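Local coordinates for probable sulfate-binding lipoprotein SubI (Mycobacterium tuberculosis, PDB 6DDN) that probably binds sulfate in the periplasm and hands it on for uptake, at residues E220-F225 and L233-N238; V141-V146 and N238-T243; I168-S171 and G176-K179; A178-L183 and I261-A266; K152-R155 and D159-R162. One frame throughout, in Å; residues are numbered along the deposited sequence.

Interaction 1 (E220-F225 and L233-N238); sequences EATDVF and LISYEN. With SO4 (sulfate ion), chain C.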
# COMPACT_ATOMS: atom_id res chain seq x y z
N GLU A 220 -5.47 -7.67 -8.02
CA GLU A 220 -5.55 -8.93 -8.74
C GLU A 220 -5.30 -10.12 -7.82
O GLU A 220 -5.89 -11.19 -8.01
CB GLU A 220 -4.56 -8.94 -9.91
CG GLU A 220 -4.89 -7.95 -11.01
CD GLU A 220 -3.87 -7.99 -12.14
OE1 GLU A 220 -2.92 -8.80 -12.06
OE2 GLU A 220 -4.01 -7.20 -13.10
N ALA A 221 -4.44 -9.94 -6.82
CA ALA A 221 -4.22 -11.01 -5.84
C ALA A 221 -5.46 -11.23 -4.98
O ALA A 221 -5.79 -12.37 -4.64
CB ALA A 221 -3.01 -10.67 -4.97
N THR A 222 -6.16 -10.14 -4.63
CA THR A 222 -7.39 -10.28 -3.86
C THR A 222 -8.46 -10.99 -4.68
O THR A 222 -9.22 -11.81 -4.14
CB THR A 222 -7.90 -8.90 -3.43
OG1 THR A 222 -6.82 -8.13 -2.89
CG2 THR A 222 -9.00 -9.04 -2.38
N ASP A 223 -8.54 -10.70 -5.97
CA ASP A 223 -9.57 -11.29 -6.82
C ASP A 223 -9.41 -12.80 -6.91
O ASP A 223 -10.35 -13.55 -6.62
CB ASP A 223 -9.51 -10.67 -8.22
CG ASP A 223 -9.88 -9.19 -8.22
OD1 ASP A 223 -10.47 -8.73 -7.22
OD2 ASP A 223 -9.58 -8.50 -9.22
N VAL A 224 -8.22 -13.27 -7.29
CA VAL A 224 -8.01 -14.70 -7.45
C VAL A 224 -8.11 -15.42 -6.11
O VAL A 224 -8.46 -16.61 -6.06
CB VAL A 224 -6.66 -14.98 -8.14
CG1 VAL A 224 -5.51 -14.88 -7.15
CG2 VAL A 224 -6.68 -16.34 -8.82
N PHE A 225 -7.84 -14.73 -5.00
CA PHE A 225 -8.01 -15.35 -3.70
C PHE A 225 -9.49 -15.49 -3.36
O PHE A 225 -9.91 -16.51 -2.80
CB PHE A 225 -7.28 -14.55 -2.62
CG PHE A 225 -7.43 -15.13 -1.24
CD1 PHE A 225 -6.57 -16.13 -0.80
CD2 PHE A 225 -8.42 -14.68 -0.38
CE1 PHE A 225 -6.71 -16.67 0.46
CE2 PHE A 225 -8.56 -15.22 0.88
CZ PHE A 225 -7.70 -16.21 1.30
N LEU A 233 -3.77 -14.94 1.83
CA LEU A 233 -3.38 -13.87 0.93
C LEU A 233 -2.71 -12.77 1.75
O LEU A 233 -3.34 -12.18 2.63
CB LEU A 233 -4.59 -13.31 0.18
CG LEU A 233 -4.49 -11.87 -0.32
CD1 LEU A 233 -3.60 -11.79 -1.56
CD2 LEU A 233 -5.86 -11.29 -0.61
N ILE A 234 -1.43 -12.52 1.48
CA ILE A 234 -0.73 -11.40 2.10
C ILE A 234 -1.17 -10.13 1.40
O ILE A 234 -1.10 -10.02 0.17
CB ILE A 234 0.79 -11.59 2.01
CG1 ILE A 234 1.16 -13.07 2.18
CG2 ILE A 234 1.48 -10.77 3.07
CD1 ILE A 234 2.66 -13.31 2.28
N SER A 235 -1.63 -9.15 2.18
CA SER A 235 -2.28 -7.99 1.60
C SER A 235 -2.20 -6.83 2.58
O SER A 235 -1.76 -6.98 3.72
CB SER A 235 -3.74 -8.30 1.24
OG SER A 235 -4.35 -7.20 0.60
N TYR A 236 -2.63 -5.66 2.11
CA TYR A 236 -2.78 -4.51 2.99
C TYR A 236 -3.92 -4.76 3.98
O TYR A 236 -4.89 -5.46 3.69
CB TYR A 236 -3.09 -3.23 2.20
CG TYR A 236 -2.22 -2.94 1.00
CD1 TYR A 236 -2.43 -3.59 -0.21
CD2 TYR A 236 -1.22 -1.97 1.07
CE1 TYR A 236 -1.64 -3.30 -1.31
CE2 TYR A 236 -0.44 -1.68 -0.03
CZ TYR A 236 -0.65 -2.35 -1.21
OH TYR A 236 0.13 -2.07 -2.31
N GLU A 237 -3.79 -4.15 5.16
CA GLU A 237 -4.89 -4.17 6.11
C GLU A 237 -6.10 -3.42 5.57
O GLU A 237 -7.24 -3.79 5.84
CB GLU A 237 -4.44 -3.57 7.45
CG GLU A 237 -5.44 -3.71 8.58
CD GLU A 237 -5.13 -2.75 9.72
OE1 GLU A 237 -4.70 -1.61 9.44
OE2 GLU A 237 -5.32 -3.14 10.89
N ASN A 238 -5.87 -2.36 4.79
CA ASN A 238 -6.98 -1.64 4.18
C ASN A 238 -7.69 -2.50 3.15
O ASN A 238 -8.92 -2.44 3.01
CB ASN A 238 -6.50 -0.33 3.56
CG ASN A 238 -5.31 -0.52 2.63
OD1 ASN A 238 -4.17 -0.26 3.01
ND2 ASN A 238 -5.58 -0.97 1.41
S SO4 C . -0.21 -2.67 -5.78
O1 SO4 C . -0.56 -1.66 -6.77
O2 SO4 C . -1.19 -2.64 -4.69
O3 SO4 C . -0.21 -4.00 -6.39
O4 SO4 C . 1.12 -2.38 -5.25

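Interaction 2 (V141-V146 and N238-T243); sequences VVTFVV and NEAIAT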
# COMPACT_ATOMS: atom_id res chain seq x y z
N VAL A 141 -0.65 -1.73 7.34
CA VAL A 141 0.28 -2.75 7.79
C VAL A 141 0.04 -4.01 6.98
O VAL A 141 -1.06 -4.24 6.46
CB VAL A 141 0.15 -3.06 9.30
CG1 VAL A 141 0.58 -1.86 10.13
CG2 VAL A 141 -1.29 -3.45 9.63
N VAL A 142 1.07 -4.84 6.87
CA VAL A 142 0.92 -6.13 6.20
C VAL A 142 0.09 -7.05 7.08
O VAL A 142 0.30 -7.13 8.30
CB VAL A 142 2.31 -6.73 5.90
CG1 VAL A 142 2.16 -8.09 5.26
CG2 VAL A 142 3.10 -5.80 5.00
N THR A 143 -0.86 -7.75 6.47
CA THR A 143 -1.75 -8.63 7.20
C THR A 143 -2.00 -9.90 6.38
O THR A 143 -1.77 -9.93 5.17
CB THR A 143 -3.09 -7.95 7.52
OG1 THR A 143 -3.87 -8.79 8.37
CG2 THR A 143 -3.86 -7.67 6.24
N PHE A 144 -2.46 -10.94 7.07
CA PHE A 144 -2.86 -12.19 6.43
C PHE A 144 -4.35 -12.13 6.14
O PHE A 144 -5.16 -12.15 7.07
CB PHE A 144 -2.57 -13.39 7.32
CG PHE A 144 -1.11 -13.61 7.63
CD1 PHE A 144 -0.14 -13.27 6.71
CD2 PHE A 144 -0.73 -14.17 8.83
CE1 PHE A 144 1.20 -13.48 7.00
CE2 PHE A 144 0.60 -14.39 9.13
CZ PHE A 144 1.57 -14.04 8.21
N VAL A 145 -4.73 -12.07 4.87
CA VAL A 145 -6.12 -12.31 4.53
C VAL A 145 -6.37 -13.80 4.57
O VAL A 145 -5.58 -14.60 4.06
CB VAL A 145 -6.48 -11.71 3.16
CG1 VAL A 145 -7.95 -11.96 2.86
CG2 VAL A 145 -6.21 -10.22 3.15
N VAL A 146 -7.47 -14.19 5.21
CA VAL A 146 -7.73 -15.57 5.58
C VAL A 146 -9.20 -15.86 5.29
O VAL A 146 -10.03 -14.96 5.21
CB VAL A 146 -7.39 -15.81 7.07
CG1 VAL A 146 -8.57 -15.44 7.96
CG2 VAL A 146 -6.95 -17.23 7.29
N ASN A 238 -5.87 -2.36 4.79
CA ASN A 238 -6.98 -1.64 4.18
C ASN A 238 -7.69 -2.50 3.15
O ASN A 238 -8.92 -2.44 3.01
CB ASN A 238 -6.50 -0.33 3.56
CG ASN A 238 -5.31 -0.52 2.63
OD1 ASN A 238 -4.17 -0.26 3.01
ND2 ASN A 238 -5.58 -0.97 1.41
N GLU A 239 -6.94 -3.32 2.41
CA GLU A 239 -7.55 -4.17 1.40
C GLU A 239 -8.35 -5.30 2.04
O GLU A 239 -9.40 -5.69 1.52
CB GLU A 239 -6.48 -4.73 0.46
CG GLU A 239 -7.01 -5.69 -0.60
CD GLU A 239 -7.61 -4.98 -1.81
OE1 GLU A 239 -7.55 -5.55 -2.91
OE2 GLU A 239 -8.14 -3.86 -1.65
N ALA A 240 -7.88 -5.83 3.17
CA ALA A 240 -8.66 -6.82 3.89
C ALA A 240 -9.95 -6.22 4.43
O ALA A 240 -11.02 -6.84 4.34
CB ALA A 240 -7.83 -7.42 5.03
N ILE A 241 -9.87 -5.01 4.98
CA ILE A 241 -11.06 -4.33 5.49
C ILE A 241 -12.05 -4.07 4.36
O ILE A 241 -13.26 -4.28 4.52
CB ILE A 241 -10.66 -3.03 6.21
CG1 ILE A 241 -9.92 -3.34 7.51
CG2 ILE A 241 -11.88 -2.17 6.48
CD1 ILE A 241 -9.23 -2.15 8.12
N ALA A 242 -11.56 -3.62 3.21
CA ALA A 242 -12.45 -3.32 2.09
C ALA A 242 -13.07 -4.59 1.53
O ALA A 242 -14.25 -4.60 1.15
CB ALA A 242 -11.69 -2.56 1.01
N THR A 243 -12.30 -5.68 1.46
CA THR A 243 -12.83 -6.94 0.95
C THR A 243 -13.88 -7.52 1.89
O THR A 243 -14.95 -7.95 1.45
CB THR A 243 -11.69 -7.94 0.72
OG1 THR A 243 -10.69 -7.34 -0.11
CG2 THR A 243 -12.22 -9.19 0.05

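Interaction 3 (I168-S171 and G176-K179); sequences ITPS and GSAK. With SO4 (sulfate ion), chain C.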
# COMPACT_ATOMS: atom_id res chain seq x y z
N ILE A 168 -0.94 -16.51 -1.45
CA ILE A 168 -1.25 -15.64 -2.57
C ILE A 168 -0.58 -14.30 -2.31
O ILE A 168 -0.87 -13.64 -1.30
CB ILE A 168 -2.76 -15.47 -2.77
CG1 ILE A 168 -3.43 -16.84 -2.91
CG2 ILE A 168 -3.05 -14.62 -3.99
CD1 ILE A 168 -2.85 -17.69 -4.02
N THR A 169 0.32 -13.90 -3.21
CA THR A 169 1.01 -12.62 -3.12
C THR A 169 1.43 -12.21 -4.53
O THR A 169 1.82 -13.07 -5.32
CB THR A 169 2.24 -12.68 -2.20
OG1 THR A 169 2.91 -11.42 -2.19
CG2 THR A 169 3.20 -13.77 -2.64
N PRO A 170 1.33 -10.92 -4.87
CA PRO A 170 1.62 -10.51 -6.25
C PRO A 170 3.10 -10.52 -6.60
O PRO A 170 3.94 -10.96 -5.81
CB PRO A 170 1.05 -9.08 -6.31
CG PRO A 170 1.08 -8.61 -4.91
CD PRO A 170 0.80 -9.81 -4.06
N SER A 171 3.41 -10.05 -7.81
CA SER A 171 4.76 -10.04 -8.38
C SER A 171 5.46 -8.73 -8.05
O SER A 171 4.88 -7.66 -8.23
CB SER A 171 4.70 -10.22 -9.89
OG SER A 171 6.00 -10.41 -10.43
N GLY A 176 3.78 -2.95 -5.82
CA GLY A 176 4.41 -2.60 -4.56
C GLY A 176 3.89 -3.42 -3.41
O GLY A 176 4.60 -3.64 -2.42
N SER A 177 2.63 -3.88 -3.51
CA SER A 177 2.08 -4.81 -2.53
C SER A 177 2.98 -6.03 -2.37
O SER A 177 3.21 -6.50 -1.25
CB SER A 177 0.67 -5.23 -2.95
OG SER A 177 0.21 -6.34 -2.20
N ALA A 178 3.51 -6.55 -3.48
CA ALA A 178 4.43 -7.68 -3.42
C ALA A 178 5.69 -7.34 -2.63
O ALA A 178 6.32 -8.24 -2.06
CB ALA A 178 4.80 -8.12 -4.83
N LYS A 179 6.07 -6.06 -2.59
CA LYS A 179 7.29 -5.68 -1.88
C LYS A 179 7.05 -5.57 -0.38
O LYS A 179 7.87 -6.04 0.42
CB LYS A 179 7.83 -4.37 -2.44
CG LYS A 179 8.35 -4.51 -3.87
CD LYS A 179 8.35 -3.17 -4.59
CE LYS A 179 8.89 -3.30 -6.00
NZ LYS A 179 8.76 -2.03 -6.76
S SO4 C . -0.21 -2.67 -5.78
O1 SO4 C . -0.56 -1.66 -6.77
O2 SO4 C . -1.19 -2.64 -4.69
O3 SO4 C . -0.21 -4.00 -6.39
O4 SO4 C . 1.12 -2.38 -5.25

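Interaction 4 (A178-L183 and I261-A266); sequences AKWNLL and IENPLA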
# COMPACT_ATOMS: atom_id res chain seq x y z
N ALA A 178 3.51 -6.55 -3.48
CA ALA A 178 4.43 -7.68 -3.42
C ALA A 178 5.69 -7.34 -2.63
O ALA A 178 6.32 -8.24 -2.06
CB ALA A 178 4.80 -8.12 -4.83
N LYS A 179 6.07 -6.06 -2.59
CA LYS A 179 7.29 -5.68 -1.88
C LYS A 179 7.05 -5.57 -0.38
O LYS A 179 7.87 -6.04 0.42
CB LYS A 179 7.83 -4.37 -2.44
CG LYS A 179 8.35 -4.51 -3.87
CD LYS A 179 8.35 -3.17 -4.59
CE LYS A 179 8.89 -3.30 -6.00
NZ LYS A 179 8.76 -2.03 -6.76
N TRP A 180 5.94 -4.95 0.03
CA TRP A 180 5.56 -5.00 1.44
C TRP A 180 5.41 -6.44 1.90
O TRP A 180 5.89 -6.81 2.98
CB TRP A 180 4.25 -4.24 1.67
CG TRP A 180 4.24 -2.79 1.28
CD1 TRP A 180 3.47 -2.22 0.31
CD2 TRP A 180 5.03 -1.74 1.85
NE1 TRP A 180 3.73 -0.87 0.24
CE2 TRP A 180 4.69 -0.55 1.17
CE3 TRP A 180 5.99 -1.68 2.86
CZ2 TRP A 180 5.27 0.68 1.48
CZ3 TRP A 180 6.57 -0.46 3.16
CH2 TRP A 180 6.21 0.70 2.47
N ASN A 181 4.76 -7.28 1.09
CA ASN A 181 4.45 -8.65 1.47
C ASN A 181 5.69 -9.49 1.69
O ASN A 181 5.62 -10.51 2.39
CB ASN A 181 3.57 -9.31 0.40
CG ASN A 181 2.15 -8.76 0.39
OD1 ASN A 181 1.81 -7.86 1.16
ND2 ASN A 181 1.32 -9.31 -0.49
N LEU A 182 6.83 -9.12 1.10
CA LEU A 182 8.07 -9.83 1.32
C LEU A 182 9.00 -9.13 2.30
O LEU A 182 9.84 -9.79 2.92
CB LEU A 182 8.81 -10.06 -0.01
CG LEU A 182 8.02 -10.84 -1.06
CD1 LEU A 182 8.94 -11.31 -2.18
CD2 LEU A 182 7.30 -12.02 -0.43
N LEU A 183 8.86 -7.81 2.46
CA LEU A 183 9.65 -7.10 3.46
C LEU A 183 9.27 -7.53 4.87
O LEU A 183 10.14 -7.70 5.73
CB LEU A 183 9.46 -5.60 3.30
CG LEU A 183 10.32 -4.94 2.22
CD1 LEU A 183 9.76 -3.57 1.87
CD2 LEU A 183 11.77 -4.84 2.68
N ILE A 261 3.32 -0.15 6.31
CA ILE A 261 3.11 0.26 4.93
C ILE A 261 2.90 1.77 4.90
O ILE A 261 2.08 2.31 5.65
CB ILE A 261 1.90 -0.48 4.32
CG1 ILE A 261 2.15 -1.99 4.34
CG2 ILE A 261 1.63 0.02 2.91
CD1 ILE A 261 1.08 -2.79 3.62
N GLU A 262 3.65 2.45 4.04
CA GLU A 262 3.55 3.90 3.87
C GLU A 262 3.35 4.20 2.39
O GLU A 262 4.24 3.93 1.58
CB GLU A 262 4.79 4.61 4.40
CG GLU A 262 5.10 4.33 5.86
CD GLU A 262 6.21 5.21 6.40
OE1 GLU A 262 5.92 6.11 7.21
OE2 GLU A 262 7.38 5.00 6.01
N ASN A 263 2.19 4.76 2.05
CA ASN A 263 1.82 4.96 0.66
C ASN A 263 2.05 6.42 0.27
O ASN A 263 1.31 7.30 0.74
CB ASN A 263 0.36 4.57 0.43
CG ASN A 263 0.08 3.15 0.85
OD1 ASN A 263 -0.74 2.90 1.73
ND2 ASN A 263 0.75 2.20 0.21
N PRO A 264 3.03 6.71 -0.58
CA PRO A 264 3.34 8.11 -0.91
C PRO A 264 2.36 8.72 -1.91
O PRO A 264 1.72 8.03 -2.70
CB PRO A 264 4.74 8.03 -1.51
CG PRO A 264 4.82 6.65 -2.07
CD PRO A 264 4.01 5.78 -1.16
N LEU A 265 2.28 10.05 -1.85
CA LEU A 265 1.46 10.85 -2.75
C LEU A 265 2.25 12.09 -3.14
O LEU A 265 2.88 12.72 -2.30
CB LEU A 265 0.13 11.26 -2.09
CG LEU A 265 -0.67 12.39 -2.74
CD1 LEU A 265 -1.54 11.86 -3.87
CD2 LEU A 265 -1.52 13.10 -1.69
N ALA A 266 2.20 12.43 -4.42
CA ALA A 266 2.93 13.58 -4.92
C ALA A 266 2.18 14.20 -6.09
O ALA A 266 1.46 13.51 -6.81
CB ALA A 266 4.36 13.21 -5.35

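Interaction 5 (K152-R155 and D159-R162); sequences KNIR and DLLR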
# COMPACT_ATOMS: atom_id res chain seq x y z
N LYS A 152 -7.78 -22.96 8.65
CA LYS A 152 -6.47 -23.57 8.78
C LYS A 152 -5.64 -22.96 9.89
O LYS A 152 -4.47 -23.32 10.05
CB LYS A 152 -5.73 -23.49 7.45
CG LYS A 152 -6.27 -24.48 6.43
CD LYS A 152 -5.90 -24.09 5.01
CE LYS A 152 -6.53 -25.05 4.03
NZ LYS A 152 -6.22 -26.46 4.37
N ASN A 153 -6.22 -22.05 10.67
CA ASN A 153 -5.60 -21.52 11.89
C ASN A 153 -4.25 -20.88 11.58
O ASN A 153 -3.19 -21.29 12.07
CB ASN A 153 -5.46 -22.63 12.94
CG ASN A 153 -5.04 -22.10 14.29
OD1 ASN A 153 -5.50 -21.05 14.73
ND2 ASN A 153 -4.16 -22.84 14.96
N ILE A 154 -4.29 -19.85 10.74
CA ILE A 154 -3.10 -19.09 10.37
C ILE A 154 -2.98 -17.91 11.32
O ILE A 154 -3.88 -17.06 11.40
CB ILE A 154 -3.17 -18.62 8.91
CG1 ILE A 154 -3.58 -19.77 8.00
CG2 ILE A 154 -1.84 -18.04 8.48
CD1 ILE A 154 -2.53 -20.85 7.87
N ARG A 155 -1.87 -17.85 12.06
CA ARG A 155 -1.65 -16.78 13.04
C ARG A 155 -0.29 -16.10 12.94
O ARG A 155 -0.14 -15.01 13.50
CB ARG A 155 -1.81 -17.32 14.47
CG ARG A 155 -3.10 -18.09 14.74
CD ARG A 155 -4.27 -17.17 15.06
NE ARG A 155 -5.54 -17.88 14.97
CZ ARG A 155 -6.73 -17.28 14.88
NH1 ARG A 155 -6.82 -15.96 14.88
NH2 ARG A 155 -7.83 -18.02 14.81
N ASP A 159 3.33 -20.07 10.06
CA ASP A 159 2.17 -20.78 9.54
C ASP A 159 2.14 -20.82 8.02
O ASP A 159 1.50 -21.70 7.44
CB ASP A 159 0.88 -20.15 10.06
CG ASP A 159 0.58 -20.54 11.50
OD1 ASP A 159 0.89 -21.68 11.88
OD2 ASP A 159 0.02 -19.70 12.23
N LEU A 160 2.82 -19.88 7.35
CA LEU A 160 2.85 -19.87 5.90
C LEU A 160 3.77 -20.93 5.32
O LEU A 160 3.69 -21.21 4.11
CB LEU A 160 3.29 -18.49 5.38
CG LEU A 160 2.50 -17.25 5.82
CD1 LEU A 160 2.68 -16.13 4.81
CD2 LEU A 160 1.03 -17.56 6.02
N LEU A 161 4.64 -21.53 6.13
CA LEU A 161 5.52 -22.60 5.71
C LEU A 161 4.99 -23.98 6.08
O LEU A 161 5.75 -24.95 6.05
CB LEU A 161 6.92 -22.41 6.31
CG LEU A 161 7.69 -21.17 5.87
CD1 LEU A 161 9.10 -21.21 6.42
CD2 LEU A 161 7.70 -21.07 4.36
N ARG A 162 3.72 -24.08 6.45
CA ARG A 162 3.18 -25.38 6.80
C ARG A 162 2.88 -26.18 5.54
O ARG A 162 2.62 -25.60 4.48
CB ARG A 162 1.93 -25.22 7.65
CG ARG A 162 2.22 -25.12 9.14
CD ARG A 162 1.11 -24.39 9.87
NE ARG A 162 -0.20 -24.97 9.58
CZ ARG A 162 -1.35 -24.44 9.96
NH1 ARG A 162 -1.37 -23.31 10.66
NH2 ARG A 162 -2.50 -25.03 9.65

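Interaction 1 (E220-F225 and L233-N238)
Phe225 sets its CG anti to the backbone N (chi1 180°), which swings the ring under Leu233 CB, while the leucine's own first torsion (chi1 155°) sends CG and its methyls along the helix toward Ala221 and Thr222. The pair belongs to an alpha-beta unit of the type II periplasmic-binding-protein fold, in which helix 218-227 leads into strand 232-236 and packs back on it. The axes of helix segment 220-225 and strand segment 233-236 approach to 9.1 Å and run roughly antiparallel, at 138°. Leu233 CB rides over one face of the Phe225 ring, 3.8 Å from its centroid and displaced toward the rim, a CH-pi contact. The two methyls of Leu233 then part. CD1 reaches one turn back along the helix to meet Ala221 CB at 3.6 Å, while CD2 packs on Thr222 CA at 3.7 Å. Thr222 OG1 lies a little farther from that methyl and is engaged by Gly218 O and Glu239 OE1. Three helix residues thus surround the Leu233 side chain, and Ile168 of the neighbouring parallel strand 167-168 closes the same apolar layer. Beyond the strand, Tyr236 sits just before helix 237-245, and its hydroxyl has two partners, Ser110 OG and a bound sulfate that Gly218 N also bonds, which means that both halves of the unit reach the anion. The sulfate comes to the edge of the tyrosine ring, near its plane, where Tyr236 OH donates to SO4 O2 at 2.8 Å.

Interaction 2 (V141-V146 and N238-T243)
Val145 and Ala240 meet methyl to methyl across the gap between strand 138-147 and helix 237-245, with Val145 CG2 3.7 Å from Ala240 CB. Both side chains leave their backbones toward the opposite segment, and their CA atoms are 6.1 Å apart, a spacing that the small alanine allows. Of the two valine branches it is CG2, placed beside the backbone N and anti to the carbonyl carbon, that does the touching. Thr143, two residues earlier on the same face of the strand, turns its methyl to the same alanine: its CG2 comes to 4.2 Å from Ala240 CB, a looser contact. OG1 of Thr143 stands anti to the backbone N (chi1 -173°), which puts the methyl and not the hydroxyl on the helix side; the hydroxyl has weak bonds to Val253 O and Thr254 OG1. Both methyls therefore reach Ala240 CB from the same strand face. This is the layered alpha/beta packing of a periplasmic-binding-protein lobe, a helix lying on the central sheet, in which strand 138-147 pairs antiparallel with strands 232-236 and 250-253. His252 from the latter also touches Ala240, and Phe225 of helix 218-227 touches Val145. One turn on from the alanine, Thr243 folds its hydroxyl back onto its own helix: OG1 bonds Glu239 O at 2.7 Å. That carbonyl also accepts Thr243 N at 2.9 Å, the two donors arriving from opposite faces of its plane. The carboxylate of Glu239 is turned away from the strand, where Arg219 NH2 meets its OE2 in a salt bridge.

Interaction 3 (I168-S171 and G176-K179)
Pro170 and Ala178 bring their backbones close, CA to CA 4.9 Å, where the chain leaves strand 167-168 and turns back into helix 177-190. Ala178 points its methyl straight at the extended chain: its CB lies 3.1 Å from Pro170 O and 3.3 Å from Ser171 C, tight packing against a peptide group. The proline ring packs on Ser177 and Ala178, with Pro170 CG 3.8 Å from Ala178 CB and 3.6 Å from Ser177 OG. The first torsion of the serine, OG anti to the backbone N (chi1 168°), sets that hydroxyl beside Pro170 CG. Thr169 is held at its polar end by Asn181, one turn further along the helix. The backbone of Ser177 meets a sulfate: Ser177 N gives a fairly straight bond to SO4 O4 (2.7 Å, 155°), and Gly176 N a weak, bent one to the same oxygen at 2.8 Å. Ser175 OG and Ala60 N also bond the ion. This anion, gripped by backbone N-H groups near the N-terminal ends of helices, is consistent with the ligand site; in sulfate-binding proteins the anion is held largely by backbone N-H groups.

Interaction 4 (A178-L183 and I261-A266)
Ile261 lies over one face of the Trp180 indole. Its CG2 is 3.6 Å from the centroid of the five-membered ring and 18° off the normal, a CH-pi contact displaced toward the NE1 side. The other branch follows the same face, with Ile261 CG1 3.8 Å from Trp180 CG. CG2 stands anti to the backbone N while CG1 lies beside it (chi1 -60°), which lets both branches touch the ring. At the far edge, near the ring plane, the backbone of the next residue comes in: Trp180 CZ2 is 3.4 Å from Glu262 O. Further out, the indole N-H is bonded to Ser110 O, and Asn263 ND2 donates to the same carbonyl, one loop oxygen thereby serving both the ring and the amide beside it. Trp328 meets the indole edge to face, Val142 touches it from strand 138-147, and Tyr236 also touches Ile261. These contacts seat helix 177-190 on strand 257-267, one of the long members of the central sheet of this periplasmic-binding-protein fold. Segments 178-183 and 261-263 run nearly antiparallel (158°) with axes 10.2 Å apart. Between the segments the contact is mostly apolar and has no hydrogen bond: the Ser110 bond satisfies the buried indole N-H and probably fixes the ring's rotation, while the face contact with Ile261 is apolar.

Interaction 5 (K152-R155 and D159-R162)
Hydrogen bonds dominate where Arg162 meets Lys152 and Asn153. The guanidinium turns its edge to two successive carbonyls: Arg162 NH2 bonds Lys152 O at 2.6 Å, close to the planes of both groups, and NH1 adds a weak second bond to that oxygen. NH1 also reaches Asn153 O at 3.1 Å; this oxygen lies in the guanidinium plane, though the donor sits well above the carbonyl plane. The bend of the arginine chain at chi3 (52°) carries the group across to these oxygens. A further bond runs the other way, from Arg155 N to Asp159 OD2, short at 2.7 Å and nearly straight (163°), on the anti side of the carboxylate.

The charged pair comes next. Asp159 OD1 and Arg162 NH1 form a salt bridge of 3.0 Å within their own segment, the arginine nitrogen standing above the carboxylate plane. Both oxygens of Asp159 therefore serve segment 152-155, OD2 directly and OD1 through the arginine. The two segments, separated by three residues, belong to the irregular connection between strands 138-147 and 167-168, at the periphery of the periplasmic-binding-protein fold.

Apolar packing lies beneath. Ile154 CD1 rests over one face of the Arg162 guanidinium, 3.9 Å from NH1, and its CG2 meets Leu160 CD2 at 3.8 Å, the two side chains crossing at about a right angle. Phe144 of strand 138-147 touches both Ile154 and Leu160.

Interactions 1 to 4 cluster in and around the central sheet, their centres 7 to 14 Å apart. The centre of interaction 5, at the edge, is 16 Å from those of interactions 1 and 2. The centres of interactions 4 and 5 are 23 Å apart. Interactions 1 and 2 share helix 237-245 and neighbouring strands 232-236 and 138-147; interactions 3 and 4 share helix 177-190. Along the chain interaction 5 closes first, then interaction 3, then interaction 1, whereas interactions 2 and 4 join distant segments that alternate. Gly176, Ser177 and Tyr236, from interactions 3 and 1, meet at the probable ligand site, while interactions 2 and 4 pack helices onto the sheet without touching the ion.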